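Uncharacterized conserved protein YiiM (Geobacillus stearothermophilus, PDB 5YHH) probably contributes to hydroxylaminopurine resistance and may act as a molybdenum cofactor-binding oxidoreductase of the MOSC family. Local coordinates at residues 74-79 / 87-92; 147-152 / 175-180; 192-197 / 209-214. All coordinates share one frame; numbering follows the deposited sequence.

Contact 1. Residues 74-79 / 87-92; sequences VYWEER and GAFGEN
W76 and F89 meet through the same first torsion. In W76, CG lies anti to the carbonyl carbon (chi1 -62°), and the indole reaches from the helix toward the loop. F89 repeats this choice at chi1 -74° and sends its ring back to meet it. F89 CZ sits over one face of the indole, offset toward the rim, 3.3 Å from W76 NE1. The two planes are inclined by 33°, an oblique aromatic contact. Y75 CD2 lies over the opposite indole face, so the indole has an aromatic side chain on each face. W76 NE1 does not bond to the loop; its hydrogen bond goes to Y68 OH, and Y68 also stacks on F89. The loop is held by E91. E91 OE2 receives G87 N at 2.8 Å, from above the carboxylate plane. E91 OE1 receives F89 N at 2.9 Å on the syn lone pair. The carboxylate thus fixes the backbone that carries the F89 ring. L137 and A140 of helix 137-144 also pack on W76. The motif is a type I beta turn, G87 to G90, closed by the G90 N to G87 O bond and packed by one aromatic ring against helix 71-80 of the MOSC domain.

Contact 2. Residues 147-152 / 175-180; sequences SGFYFR and LSIAYI
F149 and I177 cross at about a right angle. The contact is made mostly by the base of the phenylalanine, with the isoleucine CG1 arm lying against it. F149 CB is 4.0 Å from I177 CG1 and equally far from I177 CD1. F149 CB faces the helix by virtue of its backbone. The first torsion sets where the ring goes: CG stands between the backbone N and the carbonyl carbon (chi1 39°). I177 CG1 then meets the ring obliquely, 4.1 Å from F149 CD2. The other isoleucine branch serves the loop before the strand. I177 CG2 lies 4.0 Å from G148 O. That carbonyl also takes a 2.9 Å hydrogen bond from S147 OG, in its own plane and on a lone pair. S147 OG is bonded to N181 ND2 as well, which adds a polar tie to the same helix. The contact joins the MOSC beta sheet, through strand 149-153, to helix 177-185 of the C-terminal three-helix domain. I177 is in the first turn of this helix. S176 is its N-cap, with S176 OG accepting Y179 N at 3.0 Å. On the strand side, A67 of strand 65-69 and V103 also pack against F149.

Contact 3. Residues 192-197 / 209-214; sequences AAMKQI and ETFQKR
This contact belongs to the apolar interior of the C-terminal three-helix domain, where helix 191-199 packs on helix 205-213. F211 is central. M194 and I197, one helical turn apart, approach its ring obliquely from the same side of the ring plane. M194 CG comes to 3.6 Å from F211 CD1. I197 CG2 comes to 3.5 Å from F211 CE2, which lies across the ring from CD1. I197 CG2 is the branch that lies anti to the backbone N, which directs this methyl to the phenylalanine. The backbones are close here, with CA of M194 and CA of F211 only 5.9 Å apart. The pairing joins the second and third helices of the three-helix domain. The sulfur adds a Met-aromatic contact. M194 SD is 5.1 Å from the centroid of the F211 ring and 74° off the ring normal, an oblique approach. The M194 chain is extended at its second torsion (chi2 -174°), which carries the sulfur out toward R214. There M194 SD touches the aliphatic part of the arginine, 4.0 Å from R214 CD, and the two side chains cross at about a right angle. R214 is the first residue to leave the helical conformation. Its extended chain carries the guanidinium past the sulfur to helix 177-185. There R214 NH1 bonds to Y184 O, and the group makes a cation-pi contact with the Y184 ring. L203 packs on F211, and L215 on M194.

Overall arrangement
All three contacts are largely buried and have no hydrogen bond between their paired segments, yet their chemistry differs. Contact 1 is an aromatic pair within the MOSC domain, beside a turn held by a carboxylate. Contact 2 lies closest to the chain centre and is apolar packing of an isoleucine on a phenylalanine, between the two family regions. Both are small. Contact 3 lies about 20 Å from that centre, buries the most surface and adds sulfur to apolar packing, with a partly exposed arginine at its edge. Contacts 2 and 3 touch: Y179 of helix 177-185 packs on A193, Q196 and I197 of helix 191-199. Contacts 1 and 3 lie on opposite sides of the centre, their own centres about 30 Å apart.

Contact 1. Residues 74-79 / 87-92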
loop_
_atom_site.group_PDB
_atom_site.type_symbol
_atom_site.label_atom_id
_atom_site.label_comp_id
_atom_site.label_asym_id
_atom_site.label_seq_id
_atom_site.Cartn_x
_atom_site.Cartn_y
_atom_site.Cartn_z
ATOM N N VAL A 74 -13.146 -10.010 1.676
ATOM C CA VAL A 74 -14.103 -10.860 2.353
ATOM C C VAL A 74 -14.742 -10.128 3.514
ATOM O O VAL A 74 -15.973 -10.138 3.647
ATOM C CB VAL A 74 -13.464 -12.203 2.810
ATOM C CG1 VAL A 74 -14.447 -13.033 3.679
ATOM C CG2 VAL A 74 -13.079 -13.005 1.625
ATOM N N TYR A 75 -13.926 -9.484 4.347
ATOM C CA TYR A 75 -14.423 -8.697 5.431
ATOM C C TYR A 75 -15.309 -7.551 4.933
ATOM O O TYR A 75 -16.392 -7.338 5.479
ATOM C CB TYR A 75 -13.276 -8.148 6.274
ATOM C CG TYR A 75 -13.718 -7.121 7.303
ATOM C CD1 TYR A 75 -14.184 -7.523 8.539
ATOM C CD2 TYR A 75 -13.613 -5.750 7.052
ATOM C CE1 TYR A 75 -14.573 -6.620 9.481
ATOM C CE2 TYR A 75 -14.028 -4.832 7.986
ATOM C CZ TYR A 75 -14.482 -5.275 9.207
ATOM O OH TYR A 75 -14.896 -4.391 10.160
ATOM N N TRP A 76 -14.884 -6.825 3.898
ATOM C CA TRP A 76 -15.674 -5.681 3.415
ATOM C C TRP A 76 -17.035 -6.139 2.843
ATOM O O TRP A 76 -18.045 -5.445 3.022
ATOM C CB TRP A 76 -14.908 -4.866 2.377
ATOM C CG TRP A 76 -13.643 -4.260 2.952
ATOM C CD1 TRP A 76 -12.366 -4.500 2.557
ATOM C CD2 TRP A 76 -13.560 -3.368 4.061
ATOM N NE1 TRP A 76 -11.491 -3.800 3.338
ATOM C CE2 TRP A 76 -12.198 -3.104 4.274
ATOM C CE3 TRP A 76 -14.500 -2.760 4.894
ATOM C CZ2 TRP A 76 -11.755 -2.265 5.275
ATOM C CZ3 TRP A 76 -14.052 -1.910 5.893
ATOM C CH2 TRP A 76 -12.679 -1.673 6.060
ATOM N N GLU A 77 -17.070 -7.289 2.190
ATOM C CA GLU A 77 -18.317 -7.792 1.643
ATOM C C GLU A 77 -19.268 -8.178 2.757
ATOM O O GLU A 77 -20.481 -7.993 2.650
ATOM C CB GLU A 77 -18.091 -8.976 0.746
ATOM C CG GLU A 77 -17.310 -8.622 -0.538
ATOM C CD GLU A 77 -17.090 -9.827 -1.460
ATOM O OE1 GLU A 77 -17.296 -11.008 -1.011
ATOM O OE2 GLU A 77 -16.748 -9.591 -2.652
ATOM N N GLU A 78 -18.701 -8.701 3.834
ATOM C CA GLU A 78 -19.495 -9.047 5.023
ATOM C C GLU A 78 -19.977 -7.798 5.757
ATOM O O GLU A 78 -21.117 -7.733 6.225
ATOM C CB GLU A 78 -18.656 -9.909 5.939
ATOM C CG GLU A 78 -18.461 -11.312 5.359
ATOM C CD GLU A 78 -17.429 -12.125 6.097
ATOM O OE1 GLU A 78 -16.685 -11.556 6.922
ATOM O OE2 GLU A 78 -17.358 -13.337 5.836
ATOM N N ARG A 79 -19.113 -6.804 5.871
ATOM C CA ARG A 79 -19.534 -5.555 6.544
ATOM C C ARG A 79 -20.580 -4.788 5.757
ATOM O O ARG A 79 -21.538 -4.271 6.348
ATOM C CB ARG A 79 -18.359 -4.614 6.797
ATOM C CG ARG A 79 -18.840 -3.328 7.478
ATOM C CD ARG A 79 -17.900 -2.162 7.477
ATOM N NE ARG A 79 -17.102 -2.083 8.690
ATOM C CZ ARG A 79 -16.975 -1.064 9.535
ATOM N NH1 ARG A 79 -17.622 0.096 9.437
ATOM N NH2 ARG A 79 -16.135 -1.226 10.538
ATOM N N GLY A 87 -9.263 -4.076 -7.527
ATOM C CA GLY A 87 -9.348 -2.668 -7.943
ATOM C C GLY A 87 -10.239 -1.830 -7.025
ATOM O O GLY A 87 -10.257 -0.596 -7.077
ATOM N N ALA A 88 -10.949 -2.505 -6.141
ATOM C CA ALA A 88 -11.942 -1.852 -5.295
ATOM C C ALA A 88 -11.316 -0.778 -4.387
ATOM O O ALA A 88 -11.988 0.202 -4.034
ATOM C CB ALA A 88 -12.706 -2.933 -4.479
ATOM N N PHE A 89 -10.047 -0.949 -3.992
ATOM C CA PHE A 89 -9.365 0.070 -3.149
ATOM C C PHE A 89 -8.426 0.983 -3.892
ATOM O O PHE A 89 -7.634 1.734 -3.292
ATOM C CB PHE A 89 -8.715 -0.567 -1.909
ATOM C CG PHE A 89 -9.749 -0.952 -0.861
ATOM C CD1 PHE A 89 -10.791 -1.782 -1.182
ATOM C CD2 PHE A 89 -9.715 -0.410 0.407
ATOM C CE1 PHE A 89 -11.797 -2.051 -0.237
ATOM C CE2 PHE A 89 -10.711 -0.716 1.340
ATOM C CZ PHE A 89 -11.727 -1.518 1.009
ATOM N N GLY A 90 -8.600 1.002 -5.210
ATOM C CA GLY A 90 -7.792 1.821 -6.087
ATOM C C GLY A 90 -6.385 1.293 -6.185
ATOM O O GLY A 90 -5.508 2.006 -6.620
ATOM N N GLU A 91 -6.156 0.030 -5.816
ATOM C CA GLU A 91 -4.785 -0.488 -5.760
ATOM C C GLU A 91 -4.232 -0.830 -7.157
ATOM O O GLU A 91 -4.960 -1.305 -8.011
ATOM C CB GLU A 91 -4.688 -1.685 -4.797
ATOM C CG GLU A 91 -5.366 -3.005 -5.256
ATOM C CD GLU A 91 -6.841 -3.075 -5.198
ATOM O OE1 GLU A 91 -7.520 -2.052 -4.886
ATOM O OE2 GLU A 91 -7.354 -4.224 -5.427
ATOM N N ASN A 92 -2.954 -0.560 -7.400
ATOM C CA ASN A 92 -2.273 -1.076 -8.605
ATOM C C ASN A 92 -2.187 -2.586 -8.590
ATOM O O ASN A 92 -2.402 -3.252 -9.629
ATOM C CB ASN A 92 -0.850 -0.505 -8.714
ATOM C CG ASN A 92 -0.815 0.990 -8.705
ATOM O OD1 ASN A 92 -0.661 1.637 -7.649
ATOM N ND2 ASN A 92 -1.008 1.574 -9.877
#

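Contact 2. Residues 147-152 / 175-180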
loop_
_atom_site.group_PDB
_atom_site.type_symbol
_atom_site.label_atom_id
_atom_site.label_comp_id
_atom_site.label_asym_id
_atom_site.label_seq_id
_atom_site.Cartn_x
_atom_site.Cartn_y
_atom_site.Cartn_z
ATOM N N SER A 147 -5.532 -1.623 5.551
ATOM C CA SER A 147 -5.165 -0.428 4.797
ATOM C C SER A 147 -4.389 -0.711 3.532
ATOM O O SER A 147 -4.377 0.114 2.598
ATOM C CB SER A 147 -4.275 0.465 5.686
ATOM O OG SER A 147 -3.021 -0.174 5.971
ATOM N N GLY A 148 -3.684 -1.828 3.501
ATOM C CA GLY A 148 -2.647 -2.004 2.468
ATOM C C GLY A 148 -1.449 -1.068 2.665
ATOM O O GLY A 148 -1.265 -0.482 3.724
ATOM N N PHE A 149 -0.614 -0.952 1.639
ATOM C CA PHE A 149 0.728 -0.350 1.792
ATOM C C PHE A 149 1.304 -0.042 0.411
ATOM O O PHE A 149 0.809 -0.529 -0.621
ATOM C CB PHE A 149 1.683 -1.271 2.584
ATOM C CG PHE A 149 1.523 -2.767 2.234
ATOM C CD1 PHE A 149 2.122 -3.291 1.122
ATOM C CD2 PHE A 149 0.702 -3.575 2.978
ATOM C CE1 PHE A 149 1.956 -4.637 0.781
ATOM C CE2 PHE A 149 0.522 -4.946 2.641
ATOM C CZ PHE A 149 1.151 -5.453 1.541
ATOM N N TYR A 150 2.359 0.758 0.390
ATOM C CA TYR A 150 2.986 1.097 -0.859
ATOM C C TYR A 150 4.352 0.424 -0.968
ATOM O O TYR A 150 5.004 0.166 0.042
ATOM C CB TYR A 150 3.228 2.607 -0.916
ATOM C CG TYR A 150 2.025 3.443 -1.181
ATOM C CD1 TYR A 150 1.279 3.968 -0.130
ATOM C CD2 TYR A 150 1.675 3.790 -2.480
ATOM C CE1 TYR A 150 0.199 4.796 -0.367
ATOM C CE2 TYR A 150 0.596 4.620 -2.729
ATOM C CZ TYR A 150 -0.142 5.088 -1.678
ATOM O OH TYR A 150 -1.197 5.885 -1.927
ATOM N N PHE A 151 4.788 0.265 -2.214
ATOM C CA PHE A 151 6.167 -0.061 -2.563
ATOM C C PHE A 151 6.800 1.058 -3.384
ATOM O O PHE A 151 6.145 1.706 -4.219
ATOM C CB PHE A 151 6.222 -1.280 -3.496
ATOM C CG PHE A 151 5.659 -2.550 -2.938
ATOM C CD1 PHE A 151 6.445 -3.410 -2.187
ATOM C CD2 PHE A 151 4.362 -2.940 -3.251
ATOM C CE1 PHE A 151 5.927 -4.626 -1.717
ATOM C CE2 PHE A 151 3.847 -4.143 -2.795
ATOM C CZ PHE A 151 4.623 -4.983 -2.024
ATOM N N ARG A 152 8.104 1.227 -3.188
ATOM C CA ARG A 152 8.970 1.920 -4.140
ATOM C C ARG A 152 9.586 0.868 -5.068
ATOM O O ARG A 152 9.677 -0.324 -4.722
ATOM C CB ARG A 152 10.061 2.721 -3.404
ATOM C CG ARG A 152 11.077 1.881 -2.609
ATOM C CD ARG A 152 12.272 2.755 -2.150
ATOM N NE ARG A 152 11.809 3.821 -1.250
ATOM C CZ ARG A 152 11.553 3.675 0.051
ATOM N NH1 ARG A 152 11.777 2.525 0.667
ATOM N NH2 ARG A 152 11.120 4.707 0.751
ATOM N N LEU A 175 9.671 -4.460 11.248
ATOM C CA LEU A 175 8.567 -3.613 11.712
ATOM C C LEU A 175 7.372 -3.744 10.759
ATOM O O LEU A 175 7.443 -3.324 9.607
ATOM C CB LEU A 175 8.980 -2.151 11.742
ATOM C CG LEU A 175 10.293 -1.812 12.458
ATOM C CD1 LEU A 175 10.581 -0.321 12.316
ATOM C CD2 LEU A 175 10.297 -2.220 13.909
ATOM N N SER A 176 6.278 -4.319 11.232
ATOM C CA SER A 176 5.181 -4.673 10.331
ATOM C C SER A 176 4.412 -3.431 9.953
ATOM O O SER A 176 4.443 -2.458 10.675
ATOM C CB SER A 176 4.257 -5.712 10.954
ATOM O OG SER A 176 3.633 -5.224 12.106
ATOM N N ILE A 177 3.737 -3.454 8.815
ATOM C CA ILE A 177 2.830 -2.348 8.480
ATOM C C ILE A 177 1.735 -2.229 9.565
ATOM O O ILE A 177 1.328 -1.125 9.908
ATOM C CB ILE A 177 2.202 -2.543 7.076
ATOM C CG1 ILE A 177 3.295 -2.464 5.996
ATOM C CG2 ILE A 177 1.025 -1.564 6.831
ATOM C CD1 ILE A 177 3.945 -1.105 5.864
ATOM N N ALA A 178 1.272 -3.353 10.128
ATOM C CA ALA A 178 0.271 -3.282 11.199
ATOM C C ALA A 178 0.790 -2.523 12.403
ATOM O O ALA A 178 0.074 -1.700 12.959
ATOM C CB ALA A 178 -0.236 -4.689 11.637
ATOM N N TYR A 179 2.026 -2.833 12.804
ATOM C CA TYR A 179 2.689 -2.148 13.921
ATOM C C TYR A 179 2.814 -0.662 13.640
ATOM O O TYR A 179 2.516 0.145 14.500
ATOM C CB TYR A 179 4.081 -2.754 14.191
ATOM C CG TYR A 179 4.902 -2.014 15.220
ATOM C CD1 TYR A 179 4.644 -2.154 16.582
ATOM C CD2 TYR A 179 5.946 -1.169 14.825
ATOM C CE1 TYR A 179 5.400 -1.471 17.524
ATOM C CE2 TYR A 179 6.701 -0.475 15.760
ATOM C CZ TYR A 179 6.432 -0.637 17.102
ATOM O OH TYR A 179 7.185 0.054 18.007
ATOM N N ILE A 180 3.270 -0.306 12.434
ATOM C CA ILE A 180 3.494 1.098 12.097
ATOM C C ILE A 180 2.163 1.874 12.078
ATOM O O ILE A 180 2.083 2.964 12.624
ATOM C CB ILE A 180 4.281 1.273 10.790
ATOM C CG1 ILE A 180 5.717 0.714 10.949
ATOM C CG2 ILE A 180 4.344 2.731 10.452
ATOM C CD1 ILE A 180 6.495 0.450 9.646
#

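Contact 3. Residues 192-197 / 209-214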
loop_
_atom_site.group_PDB
_atom_site.type_symbol
_atom_site.label_atom_id
_atom_site.label_comp_id
_atom_site.label_asym_id
_atom_site.label_seq_id
_atom_site.Cartn_x
_atom_site.Cartn_y
_atom_site.Cartn_z
ATOM N N ALA A 192 9.823 6.429 21.938
ATOM C CA ALA A 192 10.751 5.364 21.543
ATOM C C ALA A 192 10.278 4.654 20.273
ATOM O O ALA A 192 11.087 4.331 19.397
ATOM C CB ALA A 192 10.926 4.361 22.677
ATOM N N ALA A 193 8.969 4.417 20.180
ATOM C CA ALA A 193 8.384 3.767 19.013
ATOM C C ALA A 193 8.543 4.624 17.750
ATOM O O ALA A 193 8.967 4.131 16.710
ATOM C CB ALA A 193 6.923 3.462 19.261
ATOM N N MET A 194 8.206 5.905 17.853
ATOM C CA MET A 194 8.277 6.817 16.713
ATOM C C MET A 194 9.717 7.050 16.239
ATOM O O MET A 194 9.986 6.955 15.035
ATOM C CB MET A 194 7.566 8.143 17.016
ATOM C CG MET A 194 6.033 8.006 17.119
ATOM S SD MET A 194 5.186 9.600 17.292
ATOM C CE MET A 194 5.810 10.147 18.881
ATOM N N LYS A 195 10.636 7.325 17.166
ATOM C CA LYS A 195 12.045 7.534 16.809
ATOM C C LYS A 195 12.574 6.330 16.021
ATOM O O LYS A 195 13.248 6.489 15.006
ATOM C CB LYS A 195 12.924 7.788 18.046
ATOM C CG LYS A 195 14.307 8.384 17.708
ATOM C CD LYS A 195 15.093 8.820 18.960
ATOM C CE LYS A 195 15.799 10.166 18.743
ATOM N NZ LYS A 195 16.824 10.516 19.782
ATOM N N GLN A 196 12.246 5.130 16.486
ATOM C CA GLN A 196 12.692 3.896 15.838
ATOM C C GLN A 196 12.175 3.745 14.397
ATOM O O GLN A 196 12.931 3.411 13.481
ATOM C CB GLN A 196 12.230 2.707 16.664
ATOM C CG GLN A 196 12.417 1.377 15.973
ATOM C CD GLN A 196 11.678 0.271 16.676
ATOM O OE1 GLN A 196 12.295 -0.694 17.116
ATOM N NE2 GLN A 196 10.347 0.404 16.792
ATOM N N ILE A 197 10.886 3.988 14.201
ATOM C CA ILE A 197 10.300 3.905 12.868
ATOM C C ILE A 197 10.851 5.023 11.969
ATOM O O ILE A 197 11.205 4.781 10.820
ATOM C CB ILE A 197 8.755 3.957 12.913
ATOM C CG1 ILE A 197 8.195 2.724 13.663
ATOM C CG2 ILE A 197 8.219 4.025 11.517
ATOM C CD1 ILE A 197 6.723 2.857 14.152
ATOM N N GLU A 209 8.917 12.612 8.243
ATOM C CA GLU A 209 8.688 14.009 8.627
ATOM C C GLU A 209 7.605 14.104 9.700
ATOM O O GLU A 209 7.799 14.739 10.735
ATOM C CB GLU A 209 8.320 14.860 7.400
ATOM C CG GLU A 209 9.498 15.056 6.443
ATOM C CD GLU A 209 9.155 15.878 5.209
ATOM O OE1 GLU A 209 8.165 16.664 5.247
ATOM O OE2 GLU A 209 9.905 15.749 4.208
ATOM N N THR A 210 6.483 13.428 9.462
ATOM C CA THR A 210 5.374 13.415 10.406
ATOM C C THR A 210 5.784 12.912 11.796
ATOM O O THR A 210 5.369 13.485 12.808
ATOM C CB THR A 210 4.203 12.590 9.847
ATOM O OG1 THR A 210 3.755 13.208 8.637
ATOM C CG2 THR A 210 3.048 12.514 10.842
ATOM N N PHE A 211 6.597 11.858 11.842
ATOM C CA PHE A 211 7.090 11.319 13.112
ATOM C C PHE A 211 8.114 12.273 13.758
ATOM O O PHE A 211 8.297 12.260 14.982
ATOM C CB PHE A 211 7.733 9.937 12.924
ATOM C CG PHE A 211 6.746 8.793 12.736
ATOM C CD1 PHE A 211 5.679 8.613 13.588
ATOM C CD2 PHE A 211 6.938 7.862 11.722
ATOM C CE1 PHE A 211 4.817 7.551 13.409
ATOM C CE2 PHE A 211 6.074 6.795 11.554
ATOM C CZ PHE A 211 5.027 6.644 12.389
ATOM N N GLN A 212 8.786 13.080 12.931
ATOM C CA GLN A 212 9.702 14.128 13.411
ATOM C C GLN A 212 9.017 15.452 13.822
ATOM O O GLN A 212 9.527 16.156 14.709
ATOM C CB GLN A 212 10.780 14.394 12.359
ATOM C CG GLN A 212 11.753 13.225 12.182
ATOM C CD GLN A 212 12.802 13.486 11.100
ATOM O OE1 GLN A 212 12.635 14.363 10.245
ATOM N NE2 GLN A 212 13.894 12.726 11.142
ATOM N N LYS A 213 7.886 15.804 13.197
ATOM C CA LYS A 213 7.065 16.941 13.668
ATOM C C LYS A 213 6.459 16.544 15.015
ATOM O O LYS A 213 6.678 17.224 16.005
ATOM C CB LYS A 213 5.928 17.352 12.714
ATOM C CG LYS A 213 6.217 17.423 11.219
ATOM C CD LYS A 213 7.259 18.465 10.830
ATOM C CE LYS A 213 7.077 18.902 9.365
ATOM N NZ LYS A 213 8.366 19.096 8.650
ATOM N N ARG A 214 5.709 15.436 15.067
ATOM C CA ARG A 214 5.438 14.798 16.367
ATOM C C ARG A 214 6.833 14.479 16.878
ATOM O O ARG A 214 7.731 14.344 16.062
ATOM C CB ARG A 214 4.663 13.494 16.233
ATOM C CG ARG A 214 3.350 13.578 15.501
ATOM C CD ARG A 214 2.800 12.168 15.288
ATOM N NE ARG A 214 1.694 12.145 14.348
ATOM C CZ ARG A 214 0.962 11.064 14.076
ATOM N NH1 ARG A 214 1.205 9.905 14.683
ATOM N NH2 ARG A 214 -0.022 11.145 13.186
#